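Local atomic coordinates of ribosomal protein S2-related protein (Deinococcus radiodurans, PDB entry 2JH3), a protein that binds a 4Fe-4S iron-sulfur cluster and may act as a sirohydrochlorin ferrochelatase. Residues Y78-E81 with T82-R86; L90-Q93 with G94-T98; T113-L116 with G117-P120; A459-R462 with D463-R467. All coordinates share one frame; numbering follows the deposited sequence.

Interaction 1: residues Y78-E81 with T82-R86; sequences YVTE and TVLPR
Tyr78 lays its ring against Thr82 at the start of helix 78-88, where a wider pi-type turn precedes a proline kink in the chelatase-like domain. Thr82 CB sits over one face of the ring, 4.0 Å from the Tyr78 centroid, in a CH-pi contact displaced toward the rim. The methyl comes closer still, Thr82 CG2 lying 3.5 Å from Tyr78 CE1. With CG anti to its backbone N (chi1 -168°), Tyr78 directs its ring along the helix to reach this residue, while Val83 meets the ring obliquely, CG2 to Tyr78 CE2 at 3.8 Å.

The widened turn also governs the next pair. Val79 O accepts from Leu84 N, five residues on, through a nearly straight bond of 3.0 Å, and Val79 CG1 touches Leu84 CD2 at 3.8 Å. Tyr78 O is gripped twice, by Thr82 N and by Val83 N, the latter in the carbonyl plane. Pro85 has no N-H to offer the preceding turn; its CD rests 3.4 Å from Thr80 O, which instead accepts a bond from Tyr112 OH. On the outer side a water joins Glu81 to Thr82, donating to Glu81 OE2 at 2.9 Å.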
# COMPACT_ATOMS: atom_id res chain seq x y z
N TYR A 78 2.68 33.22 11.65
CA TYR A 78 2.93 32.93 10.24
C TYR A 78 1.97 31.95 9.60
O TYR A 78 1.48 32.16 8.51
CB TYR A 78 4.37 32.44 10.11
CG TYR A 78 4.82 32.38 8.68
CD1 TYR A 78 5.03 33.56 7.94
CD2 TYR A 78 4.99 31.15 8.05
CE1 TYR A 78 5.47 33.48 6.58
CE2 TYR A 78 5.39 31.05 6.71
CZ TYR A 78 5.62 32.21 5.97
OH TYR A 78 6.05 32.08 4.65
N VAL A 79 1.66 30.88 10.32
CA VAL A 79 0.78 29.89 9.76
C VAL A 79 -0.61 30.50 9.53
O VAL A 79 -1.15 30.38 8.46
CB VAL A 79 0.70 28.62 10.60
CG1 VAL A 79 -0.40 27.69 10.10
CG2 VAL A 79 2.05 27.89 10.61
N THR A 80 -1.18 31.18 10.53
CA THR A 80 -2.56 31.67 10.39
C THR A 80 -2.68 32.94 9.50
O THR A 80 -3.71 33.18 8.87
CB THR A 80 -3.20 31.94 11.79
OG1 THR A 80 -2.49 33.01 12.43
CG2 THR A 80 -3.24 30.69 12.62
N GLU A 81 -1.60 33.71 9.42
CA GLU A 81 -1.50 34.96 8.68
C GLU A 81 -0.99 34.81 7.21
O GLU A 81 -1.36 35.59 6.31
CB GLU A 81 -0.55 35.94 9.44
CG GLU A 81 -1.18 36.36 10.82
CD GLU A 81 -0.29 37.31 11.64
OE1 GLU A 81 -0.71 37.69 12.77
OE2 GLU A 81 0.83 37.58 11.19
N THR A 82 -0.10 33.85 7.00
CA THR A 82 0.47 33.62 5.67
C THR A 82 0.12 32.27 5.01
O THR A 82 -0.42 32.27 3.89
CB THR A 82 1.96 33.93 5.74
OG1 THR A 82 2.06 35.33 6.12
CG2 THR A 82 2.68 33.66 4.41
N VAL A 83 0.32 31.17 5.70
CA VAL A 83 0.16 29.84 5.10
C VAL A 83 -1.29 29.55 4.79
O VAL A 83 -1.57 29.16 3.73
CB VAL A 83 0.74 28.74 6.01
CG1 VAL A 83 0.48 27.28 5.48
CG2 VAL A 83 2.26 28.96 6.25
N LEU A 84 -2.21 29.67 5.77
CA LEU A 84 -3.61 29.28 5.52
C LEU A 84 -4.25 30.13 4.44
O LEU A 84 -4.87 29.57 3.51
CB LEU A 84 -4.47 29.22 6.81
CG LEU A 84 -3.88 28.44 8.03
CD1 LEU A 84 -4.81 28.37 9.23
CD2 LEU A 84 -3.31 27.07 7.72
N PRO A 85 -4.07 31.47 4.49
CA PRO A 85 -4.58 32.35 3.45
C PRO A 85 -4.03 32.04 2.06
O PRO A 85 -4.78 32.00 1.11
CB PRO A 85 -4.18 33.75 3.94
CG PRO A 85 -4.05 33.61 5.34
CD PRO A 85 -3.45 32.26 5.58
N ARG A 86 -2.76 31.74 1.96
CA ARG A 86 -2.12 31.34 0.69
C ARG A 86 -2.70 30.04 0.11
O ARG A 86 -2.90 29.94 -1.06
CB ARG A 86 -0.67 31.09 0.99
CG ARG A 86 0.27 30.96 -0.08
CD ARG A 86 1.63 30.73 0.64
NE ARG A 86 1.71 29.34 1.02
CZ ARG A 86 2.57 28.73 1.83
NH1 ARG A 86 3.52 29.37 2.52
NH2 ARG A 86 2.41 27.38 1.92
O HOH W 1 2.60 36.60 9.09

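Interaction 2: residues L90-Q93 with G94-T98; sequences LGHQ and GPVPT
In the irregular loop between helix 78-88 and strand 101-105, the chain bends back at Gly94 and Pro95 around the imidazole of His92. A single N-H of that ring serves two consecutive carbonyls, illustrating how a side chain can tie a loop to its own backbone. His92 NE2 donates to Gly94 O at 3.2 Å and to Pro95 O at 3.3 Å; both bonds are weak, and the first is the more bent, at 130° against 148°. Each oxygen lies at the ring edge, near its plane, as expected of a bifurcated N-H donor. CG of His92 stands anti to the backbone N (chi1 -175°), which carries the ring across the bend to these acceptors.

Val96 CG2 lies 4.1 Å from His92 NE2, a van der Waals approach oblique to the ring. Gly94 turns the chain with a positive phi, a backbone shape that glycine adopts readily. Beyond the loop, His92 packs on Val101 and Arg103 of strand 101-105, and Val96 on Val101 and Tyr112, while Gln93 and Pro95 lean on Thr82 and Glu81 of the preceding helix. The weak bifurcated bond is thus a side-chain-to-backbone tie within a helix-to-strand connection of an alpha/beta domain.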
# COMPACT_ATOMS: atom_id res chain seq x y z
N LEU A 90 -6.67 33.29 -0.54
CA LEU A 90 -7.36 34.50 -0.07
C LEU A 90 -6.73 35.81 -0.49
O LEU A 90 -7.39 36.86 -0.39
CB LEU A 90 -7.52 34.49 1.47
CG LEU A 90 -8.38 33.36 1.95
CD1 LEU A 90 -8.53 33.45 3.44
CD2 LEU A 90 -9.75 33.39 1.23
N GLY A 91 -5.48 35.78 -0.94
CA GLY A 91 -4.77 36.99 -1.39
C GLY A 91 -4.55 37.94 -0.22
O GLY A 91 -4.95 39.08 -0.27
N HIS A 92 -3.92 37.42 0.83
CA HIS A 92 -3.72 38.15 2.09
C HIS A 92 -2.51 37.61 2.81
O HIS A 92 -2.29 36.40 2.88
CB HIS A 92 -4.96 38.04 3.00
CG HIS A 92 -4.85 38.87 4.25
ND1 HIS A 92 -5.20 40.21 4.28
CD2 HIS A 92 -4.34 38.59 5.47
CE1 HIS A 92 -4.95 40.70 5.48
NE2 HIS A 92 -4.43 39.73 6.22
N GLN A 93 -1.70 38.51 3.34
CA GLN A 93 -0.70 38.09 4.28
C GLN A 93 -0.62 39.05 5.45
O GLN A 93 -1.11 40.16 5.38
CB GLN A 93 0.64 37.91 3.59
CG GLN A 93 1.16 39.18 3.04
CD GLN A 93 2.24 38.94 2.01
OE1 GLN A 93 2.80 37.82 1.92
NE2 GLN A 93 2.55 39.99 1.23
N GLY A 94 -0.03 38.60 6.53
CA GLY A 94 0.05 39.43 7.77
C GLY A 94 -1.22 39.52 8.60
O GLY A 94 -2.20 38.79 8.38
N PRO A 95 -1.19 40.38 9.62
CA PRO A 95 -2.23 40.55 10.61
C PRO A 95 -3.61 40.54 10.05
O PRO A 95 -3.89 41.27 9.13
CB PRO A 95 -1.89 41.92 11.20
CG PRO A 95 -0.39 41.80 11.34
CD PRO A 95 -0.03 41.26 9.95
N VAL A 96 -4.43 39.68 10.60
CA VAL A 96 -5.85 39.68 10.34
C VAL A 96 -6.54 40.48 11.48
O VAL A 96 -6.43 40.14 12.66
CB VAL A 96 -6.44 38.26 10.35
CG1 VAL A 96 -7.97 38.25 10.14
CG2 VAL A 96 -5.74 37.40 9.30
N PRO A 97 -7.31 41.50 11.12
CA PRO A 97 -7.94 42.34 12.13
C PRO A 97 -9.16 41.70 12.68
O PRO A 97 -9.70 40.80 12.06
CB PRO A 97 -8.32 43.56 11.33
CG PRO A 97 -8.56 43.03 9.96
CD PRO A 97 -7.56 41.99 9.76
N THR A 98 -9.59 42.15 13.85
CA THR A 98 -10.85 41.68 14.44
C THR A 98 -11.92 41.84 13.38
O THR A 98 -11.92 42.81 12.67
CB THR A 98 -11.21 42.51 15.71
OG1 THR A 98 -10.15 42.38 16.67
CG2 THR A 98 -12.51 42.09 16.35

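Interaction 3: residues T113-L116 with G117-P120; sequences TRPL and GAHP
Gly117 and Ala118 fold back on Pro115 in a short 3-10 turn that leads from strand 108-112 toward helix 122-133 of the chelatase-like domain. Two successive i to i+3 bonds define it, a compact way for a chain to leave a sheet and change direction. Gly117 comes first: its N is 3.0 Å from Pro115 O but at too poor an angle to bond. The Gly117 backbone is hydrogen-bonded to that of Phe73.

Ala118 closes the first bond, its N donating to Pro115 O at 2.7 Å from well above the carbonyl plane, as the tight winding dictates. Its methyl points back across the turn, where Ala118 CB lies 3.7 Å from Arg114 NH2 and 4.2 Å from Pro115 CD. The guanidinium meets that methyl obliquely, brought beside it by a bend in the arginine chain at chi3 (70°). Two partners outside the turn also hold Arg114: Glu76 forms a salt bridge with its NE, and Thr98 a hydrogen bond with its NH1.

His119 makes the second bond, N to Leu116 O at 3.1 Å, again from above the carbonyl plane. Its CG is anti to the backbone N (chi1 -166°), and the ring leads away from the turn to pack on Val256, Ala259 and Leu260 of helix 253-262; Leu116 reaches Val256 as well. Pro120 then follows, its CD 3.4 Å above one face of the His119 ring, offset toward the rim.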
# COMPACT_ATOMS: atom_id res chain seq x y z
N THR A 113 -11.50 34.64 9.65
CA THR A 113 -11.38 35.28 10.96
C THR A 113 -9.96 35.14 11.56
O THR A 113 -9.09 34.42 11.04
CB THR A 113 -12.39 34.73 11.99
OG1 THR A 113 -12.00 33.42 12.46
CG2 THR A 113 -13.80 34.64 11.43
N ARG A 114 -9.78 35.83 12.68
CA ARG A 114 -8.64 35.64 13.54
C ARG A 114 -8.75 34.26 14.07
O ARG A 114 -9.84 33.64 14.09
CB ARG A 114 -8.67 36.71 14.65
CG ARG A 114 -8.39 38.06 14.08
CD ARG A 114 -8.35 39.13 15.20
NE ARG A 114 -7.16 38.99 16.06
CZ ARG A 114 -6.90 39.77 17.12
NH1 ARG A 114 -7.75 40.74 17.48
NH2 ARG A 114 -5.81 39.54 17.85
N PRO A 115 -7.62 33.70 14.47
CA PRO A 115 -7.62 32.39 15.06
C PRO A 115 -8.20 32.26 16.45
O PRO A 115 -8.21 33.24 17.24
CB PRO A 115 -6.15 32.03 15.05
CG PRO A 115 -5.42 33.24 14.75
CD PRO A 115 -6.28 34.28 14.34
N LEU A 116 -8.67 31.05 16.74
CA LEU A 116 -9.27 30.69 18.05
C LEU A 116 -8.42 31.26 19.16
O LEU A 116 -8.93 31.91 20.07
CB LEU A 116 -9.31 29.19 18.19
CG LEU A 116 -9.80 28.64 19.51
CD1 LEU A 116 -11.21 29.18 19.75
CD2 LEU A 116 -9.83 27.16 19.52
N GLY A 117 -7.12 31.06 19.04
CA GLY A 117 -6.18 31.45 20.09
C GLY A 117 -6.17 32.94 20.35
O GLY A 117 -5.80 33.35 21.43
N ALA A 118 -6.56 33.74 19.37
CA ALA A 118 -6.61 35.23 19.55
C ALA A 118 -7.86 35.79 20.28
O ALA A 118 -7.89 36.94 20.72
CB ALA A 118 -6.47 35.93 18.20
N HIS A 119 -8.93 35.01 20.34
CA HIS A 119 -10.16 35.52 20.92
C HIS A 119 -10.13 35.59 22.47
O HIS A 119 -9.70 34.64 23.16
CB HIS A 119 -11.37 34.75 20.44
CG HIS A 119 -12.68 35.44 20.75
ND1 HIS A 119 -13.26 36.34 19.91
CD2 HIS A 119 -13.49 35.33 21.82
CE1 HIS A 119 -14.40 36.75 20.44
NE2 HIS A 119 -14.56 36.16 21.61
N PRO A 120 -10.59 36.74 23.02
CA PRO A 120 -10.59 36.88 24.50
C PRO A 120 -11.39 35.87 25.27
O PRO A 120 -11.07 35.60 26.44
CB PRO A 120 -11.06 38.32 24.73
CG PRO A 120 -11.73 38.77 23.41
CD PRO A 120 -11.00 37.98 22.33

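Interaction 4: residues A459-R462 with D463-R467; sequences AAVR and DEVGR
Arg462 and Asp463, neighbours in sequence on the C-terminal helix 455-467, form a salt bridge along its surface. Arg462 NH2 donates to Asp463 OD1 at 3.2 Å, meeting the oxygen on its syn side but 30° out of the carboxylate plane, while Arg462 NE adds a weak bond of 3.5 Å to the same atom. One carboxylate oxygen is thus shared by two nitrogens at the edge of the guanidinium, with the two flat groups turned 31° apart. The bend of Arg462 at chi3 (58°) folds its end back along the helix, and one face of the guanidinium lies over Ala459 CA, 3.8 Å from the plane and offset toward the rim.

Regular i to i+4 backbone bonds run beneath: Asp463 N to Ala459 O, Glu464 N to Ala460 O, Val465 N to Val461 O and Gly466 N to Arg462 O, each 3.0 Å long.

Apolar contact follows the same spacing, with Val461 CG1 meeting Val465 CG2 at 4.2 Å. Both valines pack on Ala409, and Ala460, Val461 and Glu464 reach Val417. The side chain of Ala460 is about 9 Å from the iron-sulfur cluster and about 8 Å from that of its ligand Cys454. The pattern is that of an amphipathic C-terminal helix, its apolar side packed on helix 411-422 near the 4Fe-4S cluster.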
# COMPACT_ATOMS: atom_id res chain seq x y z
N ALA A 459 5.64 16.11 0.35
CA ALA A 459 6.66 15.61 1.32
C ALA A 459 7.57 14.50 0.77
O ALA A 459 8.78 14.40 1.10
CB ALA A 459 5.92 15.11 2.56
N ALA A 460 7.01 13.64 -0.07
CA ALA A 460 7.81 12.55 -0.71
C ALA A 460 8.83 13.16 -1.70
O ALA A 460 10.00 12.68 -1.81
CB ALA A 460 6.89 11.55 -1.41
N VAL A 461 8.43 14.21 -2.41
CA VAL A 461 9.35 14.86 -3.31
C VAL A 461 10.42 15.61 -2.53
O VAL A 461 11.63 15.55 -2.85
CB VAL A 461 8.65 15.84 -4.29
CG1 VAL A 461 9.70 16.62 -5.06
CG2 VAL A 461 7.80 15.06 -5.24
N ARG A 462 10.00 16.28 -1.45
CA ARG A 462 11.02 16.86 -0.53
C ARG A 462 12.08 15.82 -0.08
O ARG A 462 13.25 16.07 -0.22
CB ARG A 462 10.36 17.50 0.69
CG ARG A 462 11.37 18.16 1.71
CD ARG A 462 10.65 18.36 3.04
NE ARG A 462 10.20 17.05 3.43
CZ ARG A 462 9.21 16.74 4.25
NH1 ARG A 462 8.54 17.68 4.85
NH2 ARG A 462 8.90 15.46 4.45
N ASP A 463 11.68 14.63 0.37
CA ASP A 463 12.64 13.62 0.78
C ASP A 463 13.52 13.16 -0.35
O ASP A 463 14.71 12.95 -0.15
CB ASP A 463 11.93 12.41 1.33
CG ASP A 463 11.07 12.74 2.51
OD1 ASP A 463 11.33 13.77 3.18
OD2 ASP A 463 10.12 11.97 2.77
N GLU A 464 12.97 13.04 -1.54
CA GLU A 464 13.77 12.63 -2.68
C GLU A 464 14.87 13.63 -3.02
O GLU A 464 16.03 13.26 -3.14
CB GLU A 464 12.87 12.40 -3.88
CG GLU A 464 13.57 11.91 -5.16
CD GLU A 464 14.24 10.54 -5.02
OE1 GLU A 464 13.90 9.73 -4.10
OE2 GLU A 464 15.16 10.30 -5.85
N VAL A 465 14.51 14.89 -3.19
CA VAL A 465 15.49 15.95 -3.39
C VAL A 465 16.56 15.88 -2.24
O VAL A 465 17.77 15.86 -2.51
CB VAL A 465 14.78 17.33 -3.48
CG1 VAL A 465 15.80 18.45 -3.59
CG2 VAL A 465 13.83 17.39 -4.67
N GLY A 466 16.11 15.77 -0.99
CA GLY A 466 16.98 15.66 0.17
C GLY A 466 17.95 14.50 0.15
O GLY A 466 19.07 14.63 0.60
N ARG A 467 17.53 13.35 -0.37
CA ARG A 467 18.35 12.15 -0.43
C ARG A 467 19.38 12.32 -1.56
O ARG A 467 20.51 11.86 -1.41
CB ARG A 467 17.50 10.88 -0.63

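Interactions 1, 2 and 3 follow one another along the chain through one chelatase-like domain: helix 78-88, the loop after it, and the turn that follows strand 108-112 of the five-stranded mixed sheet. Their centres are 8 to 14 Å apart and they touch in pairs. Pro85 O probably accepts a hydrogen bond from Leu90 N, Val96 O packs on Arg114 CG, and Thr80 packs on Pro115. Interaction 4 comes last, on the C-terminal helix of the iron-sulfur domain, its centre 23 to 35 Å from the others. Three local contacts thus lie side by side in one domain, whereas the fourth belongs to the cluster-binding part, which helix 78-88 itself reaches through Arg86 and Thr400.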